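Local coordinates for uncharacterized protein PA2218 (Pseudomonas aeruginosa, PDB 2HDW) that is of unknown specific function but adopts the alpha/beta hydrolase fold and probably acts as a hydrolase on a substrate not yet identified, at residues Q51-W56 / T135-G140; K58-S63 / Y116-A121; K109-G114 / H264-T269; P306-L311 / A360-E365. All coordinates share one frame; numbering follows the deposited sequence.

Interaction 1: Q51-W56 / T135-G140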
loop_
_atom_site.group_PDB
_atom_site.type_symbol
_atom_site.label_atom_id
_atom_site.label_comp_id
_atom_site.label_asym_id
_atom_site.label_seq_id
_atom_site.Cartn_x
_atom_site.Cartn_y
_atom_site.Cartn_z
ATOM N N GLN A 51 -15.581 -11.047 -10.212
ATOM C CA GLN A 51 -15.705 -10.553 -11.572
ATOM C C GLN A 51 -14.613 -9.507 -11.762
ATOM O O GLN A 51 -14.660 -8.435 -11.157
ATOM C CB GLN A 51 -17.078 -9.913 -11.777
ATOM C CG GLN A 51 -17.373 -9.514 -13.211
ATOM C CD GLN A 51 -18.697 -8.788 -13.350
ATOM O OE1 GLN A 51 -19.197 -8.595 -14.459
ATOM N NE2 GLN A 51 -19.269 -8.373 -12.225
ATOM N N LEU A 52 -13.623 -9.823 -12.587
ATOM C CA LEU A 52 -12.524 -8.899 -12.839
ATOM C C LEU A 52 -12.637 -8.330 -14.251
ATOM O O LEU A 52 -12.878 -9.068 -15.203
ATOM C CB LEU A 52 -11.192 -9.624 -12.673
ATOM C CG LEU A 52 -10.992 -10.376 -11.351
ATOM C CD1 LEU A 52 -9.624 -11.026 -11.346
ATOM C CD2 LEU A 52 -11.126 -9.415 -10.170
ATOM N N THR A 53 -12.473 -7.016 -14.386
ATOM C CA THR A 53 -12.570 -6.396 -15.698
ATOM C C THR A 53 -11.382 -6.773 -16.564
ATOM O O THR A 53 -10.264 -6.891 -16.075
ATOM C CB THR A 53 -12.619 -4.861 -15.613
ATOM O OG1 THR A 53 -12.730 -4.328 -16.937
ATOM C CG2 THR A 53 -11.354 -4.314 -14.969
ATOM N N GLN A 54 -11.630 -6.956 -17.856
ATOM C CA GLN A 54 -10.573 -7.300 -18.795
ATOM C C GLN A 54 -10.105 -6.051 -19.530
ATOM O O GLN A 54 -9.114 -6.077 -20.257
ATOM C CB GLN A 54 -11.069 -8.341 -19.799
ATOM C CG GLN A 54 -11.443 -9.671 -19.166
ATOM C CD GLN A 54 -10.367 -10.193 -18.229
ATOM O OE1 GLN A 54 -10.436 -9.996 -17.014
ATOM N NE2 GLN A 54 -9.359 -10.849 -18.792
ATOM N N GLU A 55 -10.826 -4.953 -19.336
ATOM C CA GLU A 55 -10.464 -3.696 -19.973
ATOM C C GLU A 55 -9.174 -3.203 -19.333
ATOM O O GLU A 55 -8.994 -3.334 -18.121
ATOM C CB GLU A 55 -11.562 -2.653 -19.754
ATOM C CG GLU A 55 -12.921 -3.057 -20.290
ATOM C CD GLU A 55 -12.900 -3.294 -21.787
ATOM O OE1 GLU A 55 -12.533 -2.357 -22.531
ATOM O OE2 GLU A 55 -13.248 -4.414 -22.222
ATOM N N TRP A 56 -8.263 -2.661 -20.137
ATOM C CA TRP A 56 -7.032 -2.133 -19.574
ATOM C C TRP A 56 -7.386 -0.752 -19.039
ATOM O O TRP A 56 -7.354 0.244 -19.769
ATOM C CB TRP A 56 -5.922 -2.025 -20.625
ATOM C CG TRP A 56 -4.642 -1.504 -20.030
ATOM C CD1 TRP A 56 -4.171 -0.223 -20.078
ATOM C CD2 TRP A 56 -3.719 -2.239 -19.218
ATOM N NE1 TRP A 56 -3.012 -0.113 -19.343
ATOM C CE2 TRP A 56 -2.713 -1.336 -18.804
ATOM C CE3 TRP A 56 -3.647 -3.575 -18.793
ATOM C CZ2 TRP A 56 -1.647 -1.726 -17.987
ATOM C CZ3 TRP A 56 -2.585 -3.962 -17.978
ATOM C CH2 TRP A 56 -1.601 -3.039 -17.585
ATOM N N THR A 135 -11.724 -3.704 -0.813
ATOM C CA THR A 135 -11.569 -2.621 -1.787
ATOM C C THR A 135 -11.260 -3.080 -3.208
ATOM O O THR A 135 -10.957 -4.249 -3.444
ATOM C CB THR A 135 -10.449 -1.640 -1.360
ATOM O OG1 THR A 135 -9.172 -2.274 -1.500
ATOM C CG2 THR A 135 -10.637 -1.221 0.095
ATOM N N GLY A 136 -11.334 -2.143 -4.153
ATOM C CA GLY A 136 -11.058 -2.458 -5.544
ATOM C C GLY A 136 -11.918 -3.589 -6.074
ATOM O O GLY A 136 -13.142 -3.570 -5.931
ATOM N N GLU A 137 -11.282 -4.579 -6.694
ATOM C CA GLU A 137 -12.012 -5.724 -7.227
ATOM C C GLU A 137 -12.020 -6.886 -6.242
ATOM O O GLU A 137 -12.634 -7.924 -6.497
ATOM C CB GLU A 137 -11.404 -6.170 -8.558
ATOM C CG GLU A 137 -11.512 -5.120 -9.645
ATOM C CD GLU A 137 -11.067 -5.629 -10.993
ATOM O OE1 GLU A 137 -9.865 -5.908 -11.160
ATOM O OE2 GLU A 137 -11.925 -5.754 -11.888
ATOM N N SER A 138 -11.334 -6.717 -5.116
ATOM C CA SER A 138 -11.299 -7.764 -4.094
ATOM C C SER A 138 -12.666 -7.941 -3.439
ATOM O O SER A 138 -13.536 -7.071 -3.535
ATOM C CB SER A 138 -10.272 -7.424 -3.017
ATOM O OG SER A 138 -8.959 -7.467 -3.541
ATOM N N GLY A 139 -12.844 -9.078 -2.775
ATOM C CA GLY A 139 -14.095 -9.356 -2.096
ATOM C C GLY A 139 -14.114 -8.719 -0.722
ATOM O O GLY A 139 -13.183 -8.006 -0.340
ATOM N N GLY A 140 -15.181 -8.975 0.027
ATOM C CA GLY A 140 -15.297 -8.410 1.354
ATOM C C GLY A 140 -16.433 -7.415 1.461
ATOM O O GLY A 140 -16.664 -6.611 0.557
#
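Glu137 reaches out of its turn to Leu52 and Thr53 in the loop that precedes the first strands of the sheet. Its CB packs against Leu52 CD2 at 3.6 Å. With CG beside the backbone N (chi1 -64°) and the chain extended beyond it, the carboxylate is carried past the leucine, and CD lies 3.9 Å from that same methyl, Leu52 CD2. At the tip the two oxygens part company. OE2 accepts from the backbone of Thr53 on its syn lone pair, Thr53 N to Glu137 OE2 being 2.9 Å with a nearly straight 168° at the hydrogen. Round this oxygen crowd Leu52 CA, 3.3 Å from Glu137 OE2, and the methyl CG2 of Thr53. The threonine hydroxyl turns the other way, taking Glu55 N in an ST turn. OE1 belongs to another network, forming salt bridges with Lys109 and Lys70. Glu137 itself sits in a type II' turn from Thr135 to Ser138, its N bonded to Asp131. One buried carboxylate thus ties a peripheral loop to the loop after strand 126-130, and two lysines and a peptide N-H together probably keep it ionised.

Interaction 2: K58-S63 / Y116-A121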
loop_
_atom_site.group_PDB
_atom_site.type_symbol
_atom_site.label_atom_id
_atom_site.label_comp_id
_atom_site.label_asym_id
_atom_site.label_seq_id
_atom_site.Cartn_x
_atom_site.Cartn_y
_atom_site.Cartn_z
ATOM N N LYS A 58 -5.808 0.721 -16.417
ATOM C CA LYS A 58 -4.712 1.173 -15.563
ATOM C C LYS A 58 -4.436 2.654 -15.836
ATOM O O LYS A 58 -4.858 3.199 -16.861
ATOM C CB LYS A 58 -3.443 0.350 -15.821
ATOM C CG LYS A 58 -3.317 -0.953 -15.007
ATOM C CD LYS A 58 -4.404 -1.970 -15.339
ATOM C CE LYS A 58 -4.163 -3.296 -14.611
ATOM N NZ LYS A 58 -5.321 -4.237 -14.738
ATOM N N THR A 59 -3.725 3.295 -14.913
ATOM C CA THR A 59 -3.388 4.708 -15.032
ATOM C C THR A 59 -2.085 4.890 -15.804
ATOM O O THR A 59 -1.531 5.986 -15.853
ATOM C CB THR A 59 -3.232 5.353 -13.647
ATOM O OG1 THR A 59 -2.334 4.567 -12.858
ATOM C CG2 THR A 59 -4.578 5.449 -12.944
ATOM N N PHE A 60 -1.605 3.801 -16.397
ATOM C CA PHE A 60 -0.373 3.806 -17.173
ATOM C C PHE A 60 -0.557 2.795 -18.300
ATOM O O PHE A 60 -1.360 1.869 -18.183
ATOM C CB PHE A 60 0.801 3.407 -16.277
ATOM C CG PHE A 60 0.580 2.118 -15.547
ATOM C CD1 PHE A 60 0.910 0.904 -16.137
ATOM C CD2 PHE A 60 -0.024 2.114 -14.292
ATOM C CE1 PHE A 60 0.638 -0.299 -15.490
ATOM C CE2 PHE A 60 -0.302 0.919 -13.639
ATOM C CZ PHE A 60 0.031 -0.290 -14.242
ATOM N N PRO A 61 0.191 2.948 -19.403
ATOM C CA PRO A 61 0.060 2.018 -20.531
ATOM C C PRO A 61 0.671 0.653 -20.260
ATOM O O PRO A 61 1.636 0.530 -19.504
ATOM C CB PRO A 61 0.793 2.737 -21.671
ATOM C CG PRO A 61 0.930 4.170 -21.198
ATOM C CD PRO A 61 1.157 4.009 -19.724
ATOM N N LEU A 62 0.106 -0.369 -20.893
ATOM C CA LEU A 62 0.608 -1.727 -20.753
ATOM C C LEU A 62 1.960 -1.806 -21.462
ATOM O O LEU A 62 2.107 -1.322 -22.583
ATOM C CB LEU A 62 -0.374 -2.715 -21.388
ATOM C CG LEU A 62 0.051 -4.183 -21.466
ATOM C CD1 LEU A 62 0.277 -4.755 -20.070
ATOM C CD2 LEU A 62 -1.032 -4.963 -22.191
ATOM N N SER A 63 2.941 -2.409 -20.801
ATOM C CA SER A 63 4.281 -2.546 -21.362
ATOM C C SER A 63 4.410 -3.759 -22.275
ATOM O O SER A 63 3.981 -4.862 -21.933
ATOM C CB SER A 63 5.313 -2.653 -20.240
ATOM O OG SER A 63 6.587 -2.968 -20.775
ATOM N N TYR A 116 4.387 0.588 -10.314
ATOM C CA TYR A 116 5.601 0.041 -9.712
ATOM C C TYR A 116 5.811 -1.413 -10.137
ATOM O O TYR A 116 6.908 -1.795 -10.542
ATOM C CB TYR A 116 5.523 0.093 -8.185
ATOM C CG TYR A 116 6.029 1.371 -7.556
ATOM C CD1 TYR A 116 5.337 2.578 -7.700
ATOM C CD2 TYR A 116 7.180 1.364 -6.777
ATOM C CE1 TYR A 116 5.790 3.749 -7.068
ATOM C CE2 TYR A 116 7.635 2.516 -6.146
ATOM C CZ TYR A 116 6.939 3.699 -6.290
ATOM O OH TYR A 116 7.397 4.817 -5.630
ATOM N N ALA A 117 4.754 -2.217 -10.038
ATOM C CA ALA A 117 4.825 -3.633 -10.398
ATOM C C ALA A 117 5.240 -3.868 -11.847
ATOM O O ALA A 117 6.087 -4.718 -12.127
ATOM C CB ALA A 117 3.481 -4.315 -10.122
ATOM N N GLN A 118 4.645 -3.126 -12.775
ATOM C CA GLN A 118 4.997 -3.304 -14.174
ATOM C C GLN A 118 6.435 -2.876 -14.435
ATOM O O GLN A 118 7.167 -3.542 -15.164
ATOM C CB GLN A 118 4.061 -2.507 -15.089
ATOM C CG GLN A 118 4.328 -2.796 -16.562
ATOM C CD GLN A 118 3.331 -2.151 -17.497
ATOM O OE1 GLN A 118 3.328 -0.935 -17.684
ATOM N NE2 GLN A 118 2.481 -2.967 -18.097
ATOM N N THR A 119 6.829 -1.757 -13.835
ATOM C CA THR A 119 8.174 -1.225 -14.006
ATOM C C THR A 119 9.215 -2.197 -13.469
ATOM O O THR A 119 10.247 -2.423 -14.100
ATOM C CB THR A 119 8.331 0.126 -13.282
ATOM O OG1 THR A 119 7.353 1.044 -13.775
ATOM C CG2 THR A 119 9.722 0.708 -13.516
ATOM N N MET A 120 8.946 -2.783 -12.309
ATOM C CA MET A 120 9.902 -3.720 -11.737
ATOM C C MET A 120 9.911 -5.032 -12.521
ATOM O O MET A 120 10.920 -5.736 -12.558
ATOM C CB MET A 120 9.594 -3.948 -10.257
ATOM C CG MET A 120 9.901 -2.718 -9.393
ATOM S SD MET A 120 11.652 -2.207 -9.444
ATOM C CE MET A 120 12.360 -3.544 -8.674
ATOM N N ALA A 121 8.791 -5.349 -13.166
ATOM C CA ALA A 121 8.715 -6.557 -13.984
ATOM C C ALA A 121 9.607 -6.346 -15.213
ATOM O O ALA A 121 10.170 -7.294 -15.754
ATOM C CB ALA A 121 7.285 -6.813 -14.412
#
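The amide of Gln118 is pushed into the bend of the loop at Phe60 to Ser63, and nearly all the contact gathers around it. CG stands anti to the backbone N (chi1 -174°) and the chain runs out extended, so the flat end arrives between two backbone groups. As modelled, Gln118 OE1 lies 2.9 Å from Pro61 O and Gln118 NE2 lies 2.8 Å from Ser63 N. Like faces like in both pairs, so the amide is probably turned over; exchanged, both pairs may hydrogen-bond. Ser63 CB closes in at 3.4 Å from Gln118 CD. On the inner side the Phe60 ring slides past the side chain, its plane 76° from that of the amide, with CE1 4.1 Å from Gln118 CB. Gln118 belongs to helix 112-122, the connection in a beta-alpha-beta crossover between the neighbouring parallel strands 96-102 and 126-130 of the alpha/beta hydrolase sheet. Behind Phe60, Lys58 CB lies over one ring face and Tyr86 of strand 80-88 adds to the packing. The outer side is much looser. Pro61 is exposed and its CB is directed away from the helix, while exposed Leu62 brings only CD1 up to the amide. The hydroxyl of Ser63 is bonded to Glu122.

Interaction 3: K109-G114 / H264-T269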
loop_
_atom_site.group_PDB
_atom_site.type_symbol
_atom_site.label_atom_id
_atom_site.label_comp_id
_atom_site.label_asym_id
_atom_site.label_seq_id
_atom_site.Cartn_x
_atom_site.Cartn_y
_atom_site.Cartn_z
ATOM N N LYS A 109 -4.907 -1.199 -7.291
ATOM C CA LYS A 109 -3.819 -1.707 -8.114
ATOM C C LYS A 109 -3.636 -1.024 -9.469
ATOM O O LYS A 109 -2.552 -1.082 -10.044
ATOM C CB LYS A 109 -3.996 -3.214 -8.327
ATOM C CG LYS A 109 -5.258 -3.593 -9.103
ATOM C CD LYS A 109 -5.497 -5.097 -9.053
ATOM C CE LYS A 109 -6.661 -5.529 -9.944
ATOM N NZ LYS A 109 -7.935 -4.813 -9.641
ATOM N N GLU A 110 -4.681 -0.390 -9.992
ATOM C CA GLU A 110 -4.558 0.274 -11.286
ATOM C C GLU A 110 -3.801 1.598 -11.174
ATOM O O GLU A 110 -3.448 2.214 -12.181
ATOM C CB GLU A 110 -5.939 0.516 -11.904
ATOM C CG GLU A 110 -6.702 -0.759 -12.284
ATOM C CD GLU A 110 -7.312 -1.476 -11.087
ATOM O OE1 GLU A 110 -7.323 -0.905 -9.971
ATOM O OE2 GLU A 110 -7.803 -2.610 -11.263
ATOM N N GLN A 111 -3.552 2.032 -9.943
ATOM C CA GLN A 111 -2.842 3.275 -9.723
ATOM C C GLN A 111 -1.345 3.029 -9.484
ATOM O O GLN A 111 -0.746 2.192 -10.161
ATOM C CB GLN A 111 -3.519 4.049 -8.576
ATOM C CG GLN A 111 -4.953 4.464 -8.952
ATOM C CD GLN A 111 -5.787 4.964 -7.784
ATOM O OE1 GLN A 111 -5.853 4.326 -6.729
ATOM N NE2 GLN A 111 -6.451 6.102 -7.975
ATOM N N SER A 112 -0.748 3.735 -8.530
ATOM C CA SER A 112 0.683 3.618 -8.259
ATOM C C SER A 112 1.300 2.222 -8.092
ATOM O O SER A 112 2.355 1.946 -8.672
ATOM C CB SER A 112 1.052 4.472 -7.044
ATOM O OG SER A 112 2.460 4.619 -6.946
ATOM N N SER A 113 0.679 1.347 -7.304
ATOM C CA SER A 113 1.252 0.015 -7.110
ATOM C C SER A 113 1.400 -0.720 -8.442
ATOM O O SER A 113 2.384 -1.424 -8.669
ATOM C CB SER A 113 0.404 -0.816 -6.132
ATOM O OG SER A 113 -0.938 -0.958 -6.571
ATOM N N GLY A 114 0.419 -0.550 -9.322
ATOM C CA GLY A 114 0.478 -1.191 -10.623
ATOM C C GLY A 114 1.642 -0.663 -11.439
ATOM O O GLY A 114 2.354 -1.429 -12.092
ATOM N N HIS A 264 -5.253 15.707 -4.587
ATOM C CA HIS A 264 -6.367 15.922 -5.501
ATOM C C HIS A 264 -5.889 15.844 -6.948
ATOM O O HIS A 264 -6.512 15.191 -7.782
ATOM C CB HIS A 264 -7.007 17.294 -5.265
ATOM C CG HIS A 264 -7.928 17.719 -6.366
ATOM N ND1 HIS A 264 -7.471 18.164 -7.588
ATOM C CD2 HIS A 264 -9.279 17.716 -6.449
ATOM C CE1 HIS A 264 -8.500 18.416 -8.377
ATOM N NE2 HIS A 264 -9.610 18.153 -7.710
ATOM N N ASP A 265 -4.782 16.515 -7.245
ATOM C CA ASP A 265 -4.258 16.519 -8.605
ATOM C C ASP A 265 -3.908 15.130 -9.106
ATOM O O ASP A 265 -3.863 14.889 -10.309
ATOM C CB ASP A 265 -3.042 17.432 -8.703
ATOM C CG ASP A 265 -3.408 18.892 -8.536
ATOM O OD1 ASP A 265 -4.611 19.217 -8.627
ATOM O OD2 ASP A 265 -2.499 19.712 -8.318
ATOM N N TYR A 266 -3.659 14.209 -8.185
ATOM C CA TYR A 266 -3.339 12.847 -8.586
ATOM C C TYR A 266 -4.602 11.990 -8.657
ATOM O O TYR A 266 -4.926 11.409 -9.699
ATOM C CB TYR A 266 -2.364 12.206 -7.596
ATOM C CG TYR A 266 -2.084 10.755 -7.920
ATOM C CD1 TYR A 266 -1.252 10.405 -8.985
ATOM C CD2 TYR A 266 -2.705 9.731 -7.207
ATOM C CE1 TYR A 266 -1.049 9.068 -9.336
ATOM C CE2 TYR A 266 -2.516 8.394 -7.551
ATOM C CZ TYR A 266 -1.689 8.071 -8.613
ATOM O OH TYR A 266 -1.513 6.751 -8.957
ATOM N N TYR A 267 -5.313 11.927 -7.535
ATOM C CA TYR A 267 -6.517 11.111 -7.412
ATOM C C TYR A 267 -7.776 11.612 -8.110
ATOM O O TYR A 267 -8.672 10.822 -8.404
ATOM C CB TYR A 267 -6.843 10.896 -5.928
ATOM C CG TYR A 267 -5.901 9.966 -5.193
ATOM C CD1 TYR A 267 -5.848 8.606 -5.503
ATOM C CD2 TYR A 267 -5.076 10.444 -4.170
ATOM C CE1 TYR A 267 -4.993 7.738 -4.810
ATOM C CE2 TYR A 267 -4.217 9.588 -3.474
ATOM C CZ TYR A 267 -4.182 8.238 -3.799
ATOM O OH TYR A 267 -3.327 7.391 -3.120
ATOM N N MET A 268 -7.861 12.907 -8.383
ATOM C CA MET A 268 -9.074 13.426 -9.003
ATOM C C MET A 268 -8.916 14.117 -10.357
ATOM O O MET A 268 -9.680 15.018 -10.703
ATOM C CB MET A 268 -9.800 14.336 -8.010
ATOM C CG MET A 268 -10.396 13.567 -6.816
ATOM S SD MET A 268 -11.721 12.444 -7.294
ATOM C CE MET A 268 -13.164 13.532 -6.997
ATOM N N THR A 269 -7.907 13.697 -11.110
ATOM C CA THR A 269 -7.680 14.212 -12.451
ATOM C C THR A 269 -7.266 12.982 -13.241
ATOM O O THR A 269 -7.043 11.916 -12.666
ATOM C CB THR A 269 -6.529 15.239 -12.532
ATOM O OG1 THR A 269 -5.271 14.558 -12.422
ATOM C CG2 THR A 269 -6.651 16.283 -11.430
#
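The start of helix 112-122, the first crossover helix of the alpha/beta hydrolase fold, is met by two consecutive tyrosines, Tyr266 and Tyr267, from the last turn of helix 258-267. Gln111 holds the N-cap position, and its side chain and the peptide that follows are what the tyrosines touch. Tyr266 comes in end-on with its hydroxyl: OH stands 3.1 Å from Ser112 N, which lies at the ring edge near its plane, and 3.4 Å from Gln111 CB. The phenol gets there because its CG is anti to the backbone N (chi1 176°), which throws the ring forward off the helix. Tyr267 takes the other end of Gln111. The amide approaches at the ring edge, with Gln111 NE2 3.6 Å from Tyr267 CD1 and the two planes 65° apart. That amide has little freedom to rotate, since NE2 donates to Gly272 O and OE1 accepts from Val108 N. The two phenols also brace each other: Tyr266 CD2 lies 3.6 Å above the plane of the Tyr267 ring, over its centre. Every residue that touches here is buried. Tyr348 adds a further layer, its ring edge-to-face with Tyr266 and its carbonyl taking the hydroxyl of Ser112. Helix 258-267 is part of the long insertion between strands 197-201 and 309-314, where many relatives carry a cap or lid; the contact fastens that insertion to helix 112-122, where Ser113, next along, touches Ala129 of strand 126-130.

Interaction 4: P306-L311 / A360-E365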
loop_
_atom_site.group_PDB
_atom_site.type_symbol
_atom_site.label_atom_id
_atom_site.label_comp_id
_atom_site.label_asym_id
_atom_site.label_seq_id
_atom_site.Cartn_x
_atom_site.Cartn_y
_atom_site.Cartn_z
ATOM N N PRO A 306 18.040 -9.731 10.813
ATOM C CA PRO A 306 19.120 -9.311 9.909
ATOM C C PRO A 306 18.720 -8.936 8.481
ATOM O O PRO A 306 19.576 -8.520 7.699
ATOM C CB PRO A 306 20.075 -10.513 9.916
ATOM C CG PRO A 306 19.739 -11.237 11.175
ATOM C CD PRO A 306 18.246 -11.123 11.238
ATOM N N ARG A 307 17.450 -9.102 8.123
ATOM C CA ARG A 307 16.999 -8.746 6.770
ATOM C C ARG A 307 17.066 -7.223 6.610
ATOM O O ARG A 307 16.812 -6.490 7.560
ATOM C CB ARG A 307 15.574 -9.251 6.533
ATOM C CG ARG A 307 15.476 -10.771 6.464
ATOM C CD ARG A 307 14.035 -11.238 6.601
ATOM N NE ARG A 307 13.486 -10.915 7.919
ATOM C CZ ARG A 307 12.188 -10.943 8.216
ATOM N NH1 ARG A 307 11.300 -11.274 7.287
ATOM N NH2 ARG A 307 11.776 -10.638 9.441
ATOM N N PRO A 308 17.391 -6.736 5.397
ATOM C CA PRO A 308 17.521 -5.315 5.066
ATOM C C PRO A 308 16.256 -4.509 4.774
ATOM O O PRO A 308 15.290 -5.015 4.198
ATOM C CB PRO A 308 18.444 -5.346 3.862
ATOM C CG PRO A 308 17.895 -6.526 3.110
ATOM C CD PRO A 308 17.686 -7.567 4.215
ATOM N N ILE A 309 16.303 -3.235 5.163
ATOM C CA ILE A 309 15.206 -2.295 4.946
ATOM C C ILE A 309 15.741 -1.060 4.230
ATOM O O ILE A 309 16.790 -0.532 4.596
ATOM C CB ILE A 309 14.597 -1.779 6.263
ATOM C CG1 ILE A 309 14.052 -2.931 7.105
ATOM C CG2 ILE A 309 13.477 -0.804 5.956
ATOM C CD1 ILE A 309 13.554 -2.469 8.458
ATOM N N LEU A 310 15.018 -0.612 3.211
ATOM C CA LEU A 310 15.388 0.591 2.476
ATOM C C LEU A 310 14.149 1.479 2.459
ATOM O O LEU A 310 13.174 1.172 1.777
ATOM C CB LEU A 310 15.805 0.257 1.036
ATOM C CG LEU A 310 15.954 1.470 0.101
ATOM C CD1 LEU A 310 17.009 2.429 0.658
ATOM C CD2 LEU A 310 16.338 1.015 -1.301
ATOM N N LEU A 311 14.165 2.556 3.231
ATOM C CA LEU A 311 13.029 3.465 3.253
ATOM C C LEU A 311 13.372 4.629 2.328
ATOM O O LEU A 311 14.407 5.273 2.491
ATOM C CB LEU A 311 12.764 3.961 4.677
ATOM C CG LEU A 311 12.522 2.846 5.704
ATOM C CD1 LEU A 311 13.847 2.495 6.365
ATOM C CD2 LEU A 311 11.523 3.304 6.770
ATOM N N ALA A 360 15.580 -1.711 -7.878
ATOM C CA ALA A 360 15.918 -2.953 -8.568
ATOM C C ALA A 360 17.270 -3.470 -8.064
ATOM O O ALA A 360 17.437 -4.667 -7.806
ATOM C CB ALA A 360 15.978 -2.714 -10.081
ATOM N N GLY A 361 18.234 -2.560 -7.935
ATOM C CA GLY A 361 19.553 -2.940 -7.460
ATOM C C GLY A 361 19.473 -3.519 -6.059
ATOM O O GLY A 361 20.170 -4.478 -5.726
ATOM N N PHE A 362 18.614 -2.929 -5.235
ATOM C CA PHE A 362 18.417 -3.381 -3.863
ATOM C C PHE A 362 17.930 -4.831 -3.845
ATOM O O PHE A 362 18.521 -5.690 -3.185
ATOM C CB PHE A 362 17.383 -2.484 -3.177
ATOM C CG PHE A 362 17.021 -2.912 -1.781
ATOM C CD1 PHE A 362 17.865 -2.634 -0.713
ATOM C CD2 PHE A 362 15.810 -3.548 -1.531
ATOM C CE1 PHE A 362 17.503 -2.980 0.592
ATOM C CE2 PHE A 362 15.435 -3.900 -0.228
ATOM C CZ PHE A 362 16.284 -3.612 0.834
ATOM N N PHE A 363 16.848 -5.105 -4.567
ATOM C CA PHE A 363 16.313 -6.458 -4.592
ATOM C C PHE A 363 17.207 -7.431 -5.351
ATOM O O PHE A 363 17.238 -8.611 -5.023
ATOM C CB PHE A 363 14.892 -6.470 -5.165
ATOM C CG PHE A 363 13.862 -5.885 -4.232
ATOM C CD1 PHE A 363 13.655 -6.439 -2.972
ATOM C CD2 PHE A 363 13.099 -4.785 -4.614
ATOM C CE1 PHE A 363 12.699 -5.908 -2.100
ATOM C CE2 PHE A 363 12.138 -4.242 -3.753
ATOM C CZ PHE A 363 11.939 -4.806 -2.495
ATOM N N ASP A 364 17.935 -6.951 -6.358
ATOM C CA ASP A 364 18.830 -7.847 -7.095
ATOM C C ASP A 364 19.835 -8.456 -6.121
ATOM O O ASP A 364 20.137 -9.645 -6.184
ATOM C CB ASP A 364 19.600 -7.107 -8.198
ATOM C CG ASP A 364 18.774 -6.900 -9.460
ATOM O OD1 ASP A 364 17.997 -7.811 -9.821
ATOM O OD2 ASP A 364 18.910 -5.833 -10.100
ATOM N N GLU A 365 20.347 -7.636 -5.214
ATOM C CA GLU A 365 21.318 -8.123 -4.249
ATOM C C GLU A 365 20.706 -8.980 -3.157
ATOM O O GLU A 365 21.206 -10.061 -2.851
ATOM C CB GLU A 365 22.053 -6.971 -3.574
ATOM C CG GLU A 365 23.166 -7.478 -2.673
ATOM C CD GLU A 365 23.690 -6.437 -1.725
ATOM O OE1 GLU A 365 23.936 -5.295 -2.168
ATOM O OE2 GLU A 365 23.870 -6.769 -0.534
#
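Phe362 lays its ring against Leu310 and Pro308, packing the C-terminal helix 356-366 on strand 309-314 of the alpha/beta hydrolase sheet. The closest approach is a CH-pi contact: Leu310 CB stands 3.9 Å from the centroid of the Phe362 ring, 20° off the normal. From there the leucine runs back along the phenylalanine in the opposite direction, which brings CD2 to 4.0 Å from Phe362 CG. At the far end of the ring, Phe362 CZ abuts Pro308 CG at 4.0 Å, and Pro308 O meets the ring edge, near its plane, 3.8 Å from CZ. A chi1 of 176°, CG opposite the backbone N, swings the phenylalanine ring off the helix and down onto the sheet. One shell out, its side chain also touches Ala197 and Val199 and thus covers strands 309-314 and 197-201. Leu310, for its part, touches Glu335 and Leu337 of strand 334-339. Backbone hydrogen bonds from Pro308 and Leu310 to Val198 join the strand to its neighbour 197-201, and Arg307 is tied down by the carbonyls of Val195, Glu303 and Ile304. On the helix, Phe362 also covers its neighbour: its CD2 lies 3.8 Å above the plane of the Phe363 ring, over the centre.

Interactions 1, 2 and 3 form one connected region, and interaction 4 joins it only through interaction 2. Glu137 of interaction 1 meets Lys109 of interaction 3 in a salt bridge, OE1 to NZ 2.7 Å. Interactions 2 and 3 share helix 112-122: Thr59 OG1 lies 2.7 Å from Glu110 O, a probable hydrogen bond, and Phe60 packs on Gly114. Trp56 joins interactions 1 and 2 by packing its NE1 against the backbone of Pro61 and Leu62. Interaction 4 is reached through the opposite flank of that helix, Met120 CE lying 3.6 Å from Ala360 CA. Its centre is about 31 Å from that of interaction 1, on the opposite side of the chain's centre.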